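Local coordinates for protein neurotoxin (Clostridium botulinum, PDB 2QN0) that probably acts as a zinc-dependent protease, the light chain of botulinum neurotoxin type C1, that cleaves SNARE proteins, at residues N119-D130 against K302-P312; I270-I278 against Y351-F361. All coordinates share one frame; numbering follows the deposited sequence.

Overall arrangement
Interaction 1 (119-130 with 302-312) lies near the periphery, its centre about 27 Å from the centre of the chain; interaction 2 (270-278 with 351-361) is buried deeper, about 14 Å from it and next to the zinc site. Their centres are about 31 Å apart and they do not touch, but helix 283-304 serves both: it supplies Arg303 to interaction 1 and packs against Tyr271, Ile278 and Tyr351 of interaction 2. Interaction 1 is a partly exposed two-strand parallel ladder with an arginine bonded through two nitrogens to one loop carbonyl and polar side chains along one face. Interaction 2 joins the ends of helices with two backbone bonds, glycines packed under a phenylalanine and bridging waters, and its Glu360 reaches a zinc ligand.

Interaction 1: N119-D130 against K302-P312; sequences NNNTPINTFDFD and KRLNSITTANP
With CG anti to the carbonyl carbon (chi1 -78°) and the chain extended from CG to NE, Arg303 reaches from the end of its helix to the 119-122 turn. There NH1 and NH2 both grip Thr122 O, at 2.9 and 3.0 Å; NH2 lies in the carbonyl plane and NH1 above it. A water held by NH1 lies within hydrogen-bonding reach of Ile124 O and Thr126 O. Asn125 O accepts from Thr308 N and Thr309 N, opening a short parallel ladder of Thr126-Asp128 with Thr309-Asn311. On one face Asp128 and Asn311, both with CG anti to the backbone N, run side by side; Asn311 ND2 donates to Asp128 OD1 (2.9 Å), while Asp130 N closes an Asx turn on the opposite face of the carboxylate plane. On the other face Ile307 CG2 sits over the centre of the Phe127 ring, 4.0 Å from its centroid in a CH-pi contact, and Leu304 CD2 meets the ring edge. Phe129 N bonds Asn311 O, the carbonyl of the cis peptide to Pro312. Arg303 ties the end of helix 283-304 to the 119-125 loop and the two-strand sheet continues the contact, with helix 319-330 packing against Phe127 and Leu304 through Leu326.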
# COMPACT_ATOMS: atom_id res chain seq x y z
N ASN A 119 9.05 18.22 6.63
CA ASN A 119 7.73 18.58 6.13
C ASN A 119 7.68 20.08 5.89
O ASN A 119 8.72 20.75 5.95
CB ASN A 119 6.62 18.15 7.12
CG ASN A 119 6.73 18.84 8.46
OD1 ASN A 119 7.36 19.89 8.59
ND2 ASN A 119 6.11 18.25 9.48
N ASN A 120 6.50 20.61 5.62
CA ASN A 120 6.35 22.03 5.34
C ASN A 120 6.94 22.95 6.41
O ASN A 120 7.46 24.02 6.09
CB ASN A 120 4.86 22.38 5.13
CG ASN A 120 4.02 22.21 6.39
OD1 ASN A 120 3.99 21.13 6.99
ND2 ASN A 120 3.33 23.27 6.78
N ASN A 121 6.88 22.53 7.67
CA ASN A 121 7.41 23.35 8.76
C ASN A 121 8.87 23.12 9.13
O ASN A 121 9.38 23.73 10.07
CB ASN A 121 6.52 23.18 9.99
CG ASN A 121 5.19 23.89 9.85
OD1 ASN A 121 5.14 25.06 9.48
ND2 ASN A 121 4.11 23.19 10.14
N THR A 122 9.56 22.24 8.41
CA THR A 122 10.97 21.99 8.68
C THR A 122 11.80 23.12 8.08
O THR A 122 11.58 23.52 6.94
CB THR A 122 11.43 20.66 8.04
OG1 THR A 122 10.65 19.58 8.57
CG2 THR A 122 12.90 20.41 8.32
N PRO A 123 12.77 23.66 8.84
CA PRO A 123 13.60 24.74 8.30
C PRO A 123 14.28 24.28 7.02
O PRO A 123 14.68 23.12 6.90
CB PRO A 123 14.59 25.00 9.43
CG PRO A 123 13.77 24.72 10.65
CD PRO A 123 13.05 23.44 10.27
N ILE A 124 14.42 25.19 6.06
CA ILE A 124 15.05 24.86 4.79
C ILE A 124 16.45 24.27 4.89
O ILE A 124 16.87 23.49 4.03
CB ILE A 124 15.09 26.10 3.87
CG1 ILE A 124 13.66 26.54 3.53
CG2 ILE A 124 15.86 25.80 2.59
CD1 ILE A 124 13.58 27.78 2.66
N ASN A 125 17.19 24.62 5.94
CA ASN A 125 18.55 24.10 6.09
C ASN A 125 18.63 22.84 6.95
O ASN A 125 19.73 22.40 7.31
CB ASN A 125 19.46 25.17 6.71
CG ASN A 125 19.13 25.44 8.18
OD1 ASN A 125 18.18 24.88 8.73
ND2 ASN A 125 19.92 26.31 8.80
N THR A 126 17.48 22.24 7.25
CA THR A 126 17.45 21.07 8.12
C THR A 126 16.90 19.76 7.57
O THR A 126 15.97 19.74 6.76
CB THR A 126 16.63 21.41 9.39
OG1 THR A 126 17.24 22.52 10.06
CG2 THR A 126 16.57 20.21 10.33
N PHE A 127 17.50 18.66 8.02
CA PHE A 127 17.07 17.30 7.70
C PHE A 127 16.50 16.82 9.03
O PHE A 127 17.24 16.77 10.02
CB PHE A 127 18.25 16.38 7.35
CG PHE A 127 18.59 16.30 5.87
CD1 PHE A 127 17.72 16.78 4.90
CD2 PHE A 127 19.78 15.71 5.46
CE1 PHE A 127 18.03 16.67 3.54
CE2 PHE A 127 20.10 15.59 4.11
CZ PHE A 127 19.22 16.07 3.14
N ASP A 128 15.21 16.50 9.09
CA ASP A 128 14.61 16.03 10.34
C ASP A 128 14.13 14.60 10.16
O ASP A 128 13.08 14.34 9.57
CB ASP A 128 13.44 16.93 10.74
CG ASP A 128 12.81 16.53 12.06
OD1 ASP A 128 13.33 15.60 12.72
OD2 ASP A 128 11.79 17.14 12.44
N PHE A 129 14.91 13.66 10.69
CA PHE A 129 14.58 12.25 10.58
C PHE A 129 13.49 11.76 11.54
O PHE A 129 13.12 10.59 11.51
CB PHE A 129 15.86 11.42 10.72
CG PHE A 129 16.82 11.60 9.57
CD1 PHE A 129 16.72 10.81 8.43
CD2 PHE A 129 17.80 12.60 9.61
CE1 PHE A 129 17.56 11.00 7.34
CE2 PHE A 129 18.65 12.80 8.52
CZ PHE A 129 18.53 12.00 7.39
N ASP A 130 12.98 12.66 12.38
CA ASP A 130 11.92 12.31 13.32
C ASP A 130 10.62 13.06 13.02
O ASP A 130 9.68 13.02 13.82
CB ASP A 130 12.32 12.63 14.77
CG ASP A 130 13.40 11.72 15.31
OD1 ASP A 130 13.34 10.50 15.06
OD2 ASP A 130 14.31 12.23 16.00
N LYS A 302 15.89 23.02 -3.73
CA LYS A 302 16.41 24.20 -3.04
C LYS A 302 16.88 23.81 -1.65
O LYS A 302 17.94 24.24 -1.19
CB LYS A 302 15.32 25.27 -2.94
CG LYS A 302 15.71 26.47 -2.11
CD LYS A 302 14.57 27.47 -2.01
CE LYS A 302 14.96 28.67 -1.15
NZ LYS A 302 16.16 29.37 -1.70
N ARG A 303 16.09 22.98 -0.96
CA ARG A 303 16.45 22.53 0.37
C ARG A 303 17.77 21.77 0.31
O ARG A 303 18.65 21.98 1.14
CB ARG A 303 15.36 21.63 0.96
CG ARG A 303 14.14 22.38 1.50
CD ARG A 303 13.05 21.40 1.94
NE ARG A 303 11.87 22.05 2.49
CZ ARG A 303 11.71 22.36 3.78
NH1 ARG A 303 12.65 22.08 4.66
NH2 ARG A 303 10.59 22.95 4.18
N LEU A 304 17.90 20.88 -0.67
CA LEU A 304 19.11 20.08 -0.80
C LEU A 304 20.36 20.93 -1.01
O LEU A 304 21.48 20.48 -0.75
CB LEU A 304 18.97 19.08 -1.95
CG LEU A 304 17.95 17.95 -1.70
CD1 LEU A 304 17.84 17.07 -2.93
CD2 LEU A 304 18.37 17.14 -0.47
N ASN A 305 20.18 22.17 -1.46
CA ASN A 305 21.32 23.06 -1.67
C ASN A 305 21.55 23.91 -0.42
O ASN A 305 22.47 24.72 -0.38
CB ASN A 305 21.07 24.02 -2.84
CG ASN A 305 21.04 23.32 -4.18
OD1 ASN A 305 21.90 22.48 -4.47
ND2 ASN A 305 20.07 23.67 -5.01
N SER A 306 20.72 23.70 0.61
CA SER A 306 20.83 24.49 1.83
C SER A 306 21.03 23.73 3.14
O SER A 306 21.11 24.35 4.20
CB SER A 306 19.57 25.35 1.98
OG SER A 306 19.22 25.97 0.75
N ILE A 307 21.11 22.41 3.08
CA ILE A 307 21.26 21.63 4.31
C ILE A 307 22.56 21.87 5.07
O ILE A 307 23.65 21.68 4.53
CB ILE A 307 21.13 20.12 4.05
CG1 ILE A 307 19.88 19.82 3.22
CG2 ILE A 307 21.05 19.38 5.38
CD1 ILE A 307 18.58 20.26 3.88
N THR A 308 22.43 22.28 6.33
CA THR A 308 23.59 22.54 7.18
C THR A 308 23.46 21.83 8.53
O THR A 308 24.44 21.69 9.26
CB THR A 308 23.75 24.04 7.47
OG1 THR A 308 22.62 24.50 8.21
CG2 THR A 308 23.87 24.81 6.17
N THR A 309 22.25 21.39 8.86
CA THR A 309 22.03 20.72 10.13
C THR A 309 21.00 19.60 10.02
O THR A 309 20.18 19.58 9.10
CB THR A 309 21.57 21.74 11.20
OG1 THR A 309 21.42 21.07 12.46
CG2 THR A 309 20.25 22.37 10.80
N ALA A 310 21.06 18.66 10.96
CA ALA A 310 20.15 17.53 10.96
C ALA A 310 19.67 17.18 12.36
O ALA A 310 20.36 17.45 13.35
CB ALA A 310 20.82 16.32 10.33
N ASN A 311 18.49 16.59 12.44
CA ASN A 311 17.90 16.18 13.71
C ASN A 311 17.49 14.72 13.61
O ASN A 311 16.78 14.33 12.68
CB ASN A 311 16.67 17.04 14.03
CG ASN A 311 15.97 16.59 15.29
OD1 ASN A 311 16.54 16.62 16.38
ND2 ASN A 311 14.71 16.16 15.15
N PRO A 312 17.96 13.87 14.54
CA PRO A 312 18.85 14.23 15.66
C PRO A 312 20.26 14.56 15.18
O PRO A 312 20.62 14.27 14.03
CB PRO A 312 18.80 12.99 16.55
CG PRO A 312 18.59 11.88 15.57
CD PRO A 312 17.55 12.46 14.63
O HOH W 1 15.32 21.05 4.36
O HOH W 2 22.06 27.41 7.29
O HOH W 3 13.64 14.56 17.50

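Interaction 2: I270-I278 against Y351-F361; sequences IYAFGGPTI and YNELTQIFTEF
One face of the Phe361 ring lies over Gly275 CA and Pro276 CD, 3.9 and 4.1 Å from its centroid, both in CH-pi contact. The Phe273 ring meets Glu360 OE2 at its edge, the carboxylate turned 83° from the ring, and Thr355 CB stands over one face of Tyr271. Beside the HExxH zinc site of this clostridial neurotoxin protease the C-terminal end of helix 267-273 meets the N-terminus of helix 360-366: the first, which carries the zinc ligand Glu269, ends at Phe273, and Thr359 is the N-cap of the second. They are joined by Glu360 N to Ala272 O, almost straight at 173°, and Phe361 N to Phe273 O at 2.8 Å. Gly274, the first residue beyond the helix, and Gly275 have positive phi, which suits glycine; Gly274 CA lies 3.7 Å from Thr359 CB. With CG anti to its backbone N (chi1 -176°) and an extended chain, Glu360 passes Phe273 to bond ND1 of the zinc ligand His229 through OE1, while OE2 pairs with Arg372, so this second-shell residue may steady the histidine. Water links several polar groups: one accepts from Gly275 N at 3.0 Å and donates to Gln356 O at 2.8 Å.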
# COMPACT_ATOMS: atom_id res chain seq x y z
N ILE A 270 -8.23 6.72 -8.88
CA ILE A 270 -8.13 6.65 -10.32
C ILE A 270 -6.69 6.38 -10.76
O ILE A 270 -6.45 5.58 -11.67
CB ILE A 270 -8.66 7.95 -10.97
CG1 ILE A 270 -10.18 8.04 -10.77
CG2 ILE A 270 -8.31 7.99 -12.46
CD1 ILE A 270 -10.82 9.29 -11.36
N TYR A 271 -5.73 7.03 -10.12
CA TYR A 271 -4.33 6.81 -10.48
C TYR A 271 -3.83 5.45 -10.01
O TYR A 271 -3.09 4.78 -10.73
CB TYR A 271 -3.44 7.91 -9.91
CG TYR A 271 -3.37 9.14 -10.81
CD1 TYR A 271 -3.19 9.00 -12.19
CD2 TYR A 271 -3.46 10.42 -10.28
CE1 TYR A 271 -3.09 10.13 -13.02
CE2 TYR A 271 -3.37 11.55 -11.10
CZ TYR A 271 -3.18 11.39 -12.46
OH TYR A 271 -3.07 12.51 -13.26
N ALA A 272 -4.24 5.04 -8.81
CA ALA A 272 -3.82 3.73 -8.29
C ALA A 272 -4.33 2.61 -9.20
O ALA A 272 -3.64 1.61 -9.43
CB ALA A 272 -4.33 3.55 -6.87
N PHE A 273 -5.55 2.77 -9.72
CA PHE A 273 -6.13 1.77 -10.60
C PHE A 273 -5.52 1.90 -12.00
O PHE A 273 -5.05 0.91 -12.57
CB PHE A 273 -7.65 1.92 -10.68
CG PHE A 273 -8.30 0.83 -11.49
CD1 PHE A 273 -8.43 -0.46 -10.98
CD2 PHE A 273 -8.72 1.08 -12.79
CE1 PHE A 273 -8.96 -1.49 -11.76
CE2 PHE A 273 -9.26 0.06 -13.58
CZ PHE A 273 -9.38 -1.23 -13.06
N GLY A 274 -5.54 3.11 -12.54
CA GLY A 274 -4.95 3.34 -13.85
C GLY A 274 -5.82 2.97 -15.05
O GLY A 274 -7.03 2.78 -14.92
N GLY A 275 -5.18 2.85 -16.21
CA GLY A 275 -5.91 2.51 -17.42
C GLY A 275 -6.71 3.69 -17.96
O GLY A 275 -6.46 4.83 -17.58
N PRO A 276 -7.68 3.44 -18.85
CA PRO A 276 -8.53 4.48 -19.46
C PRO A 276 -9.25 5.37 -18.45
O PRO A 276 -9.61 6.51 -18.75
CB PRO A 276 -9.52 3.66 -20.29
CG PRO A 276 -8.72 2.46 -20.68
CD PRO A 276 -7.99 2.12 -19.40
N THR A 277 -9.45 4.84 -17.24
CA THR A 277 -10.12 5.57 -16.16
C THR A 277 -9.44 6.90 -15.86
O THR A 277 -10.09 7.84 -15.39
CB THR A 277 -10.15 4.72 -14.86
OG1 THR A 277 -11.02 3.60 -15.05
CG2 THR A 277 -10.64 5.54 -13.67
N ILE A 278 -8.14 6.97 -16.12
CA ILE A 278 -7.39 8.20 -15.87
C ILE A 278 -8.02 9.37 -16.63
O ILE A 278 -7.96 10.51 -16.19
CB ILE A 278 -5.91 8.03 -16.29
CG1 ILE A 278 -5.21 7.08 -15.31
CG2 ILE A 278 -5.20 9.38 -16.32
CD1 ILE A 278 -3.79 6.70 -15.70
N TYR A 351 7.13 11.13 -13.14
CA TYR A 351 5.73 11.33 -12.80
C TYR A 351 4.84 10.37 -13.58
O TYR A 351 3.89 9.82 -13.04
CB TYR A 351 5.30 12.77 -13.08
CG TYR A 351 3.98 13.14 -12.45
CD1 TYR A 351 3.91 13.57 -11.13
CD2 TYR A 351 2.79 13.05 -13.18
CE1 TYR A 351 2.68 13.90 -10.54
CE2 TYR A 351 1.56 13.37 -12.60
CZ TYR A 351 1.52 13.79 -11.28
OH TYR A 351 0.31 14.11 -10.71
N ASN A 352 5.15 10.18 -14.86
CA ASN A 352 4.36 9.28 -15.70
C ASN A 352 4.46 7.85 -15.19
O ASN A 352 3.47 7.13 -15.15
CB ASN A 352 4.82 9.35 -17.15
CG ASN A 352 3.98 8.47 -18.06
OD1 ASN A 352 4.43 7.43 -18.52
ND2 ASN A 352 2.74 8.89 -18.30
N GLU A 353 5.67 7.44 -14.82
CA GLU A 353 5.87 6.09 -14.29
C GLU A 353 5.01 5.85 -13.06
O GLU A 353 4.28 4.87 -12.97
CB GLU A 353 7.33 5.88 -13.89
CG GLU A 353 8.27 5.54 -15.03
CD GLU A 353 9.71 5.49 -14.57
OE1 GLU A 353 9.96 5.04 -13.42
OE2 GLU A 353 10.60 5.88 -15.35
N LEU A 354 5.11 6.78 -12.11
CA LEU A 354 4.39 6.68 -10.84
C LEU A 354 2.87 6.72 -10.93
O LEU A 354 2.19 6.16 -10.08
CB LEU A 354 4.85 7.80 -9.90
CG LEU A 354 6.34 7.80 -9.56
CD1 LEU A 354 6.67 9.02 -8.72
CD2 LEU A 354 6.69 6.51 -8.80
N THR A 355 2.33 7.38 -11.96
CA THR A 355 0.89 7.52 -12.09
C THR A 355 0.22 6.74 -13.22
O THR A 355 -0.99 6.53 -13.19
CB THR A 355 0.50 9.00 -12.27
OG1 THR A 355 1.16 9.53 -13.43
CG2 THR A 355 0.89 9.81 -11.05
N GLN A 356 0.99 6.31 -14.21
CA GLN A 356 0.41 5.59 -15.33
C GLN A 356 1.01 4.23 -15.68
O GLN A 356 0.39 3.46 -16.41
CB GLN A 356 0.39 6.50 -16.57
CG GLN A 356 -0.50 7.72 -16.36
CD GLN A 356 -0.78 8.49 -17.63
OE1 GLN A 356 -0.92 7.90 -18.70
NE2 GLN A 356 -0.88 9.81 -17.52
N ILE A 357 2.19 3.93 -15.16
CA ILE A 357 2.82 2.64 -15.43
C ILE A 357 2.66 1.70 -14.23
O ILE A 357 2.30 0.53 -14.38
CB ILE A 357 4.31 2.80 -15.76
CG1 ILE A 357 4.46 3.63 -17.04
CG2 ILE A 357 4.97 1.44 -15.93
CD1 ILE A 357 5.89 3.83 -17.50
N PHE A 358 2.93 2.22 -13.03
CA PHE A 358 2.76 1.44 -11.81
C PHE A 358 1.30 1.57 -11.41
O PHE A 358 0.95 2.34 -10.51
CB PHE A 358 3.67 1.99 -10.71
CG PHE A 358 5.12 1.62 -10.88
CD1 PHE A 358 5.55 0.32 -10.60
CD2 PHE A 358 6.04 2.55 -11.32
CE1 PHE A 358 6.89 -0.03 -10.78
CE2 PHE A 358 7.38 2.21 -11.50
CZ PHE A 358 7.81 0.91 -11.23
N THR A 359 0.44 0.82 -12.10
CA THR A 359 -1.00 0.85 -11.85
C THR A 359 -1.59 -0.56 -11.81
O THR A 359 -1.06 -1.48 -12.45
CB THR A 359 -1.76 1.62 -12.96
OG1 THR A 359 -1.65 0.89 -14.19
CG2 THR A 359 -1.16 3.01 -13.15
N GLU A 360 -2.68 -0.73 -11.08
CA GLU A 360 -3.35 -2.02 -10.97
C GLU A 360 -3.71 -2.57 -12.35
O GLU A 360 -3.50 -3.74 -12.66
CB GLU A 360 -4.63 -1.87 -10.14
CG GLU A 360 -5.36 -3.19 -9.89
CD GLU A 360 -6.72 -2.97 -9.25
OE1 GLU A 360 -6.83 -2.09 -8.37
OE2 GLU A 360 -7.68 -3.69 -9.61
N PHE A 361 -4.28 -1.69 -13.18
CA PHE A 361 -4.69 -2.03 -14.53
C PHE A 361 -3.53 -2.62 -15.34
O PHE A 361 -3.70 -3.60 -16.06
CB PHE A 361 -5.22 -0.77 -15.23
CG PHE A 361 -5.87 -1.04 -16.56
CD1 PHE A 361 -7.20 -1.44 -16.63
CD2 PHE A 361 -5.15 -0.90 -17.74
CE1 PHE A 361 -7.80 -1.71 -17.86
CE2 PHE A 361 -5.74 -1.16 -18.97
CZ PHE A 361 -7.07 -1.56 -19.03
O HOH W 4 -0.58 4.52 -9.68
O HOH W 5 -1.93 14.63 -12.17
O HOH W 6 -2.20 2.33 -16.47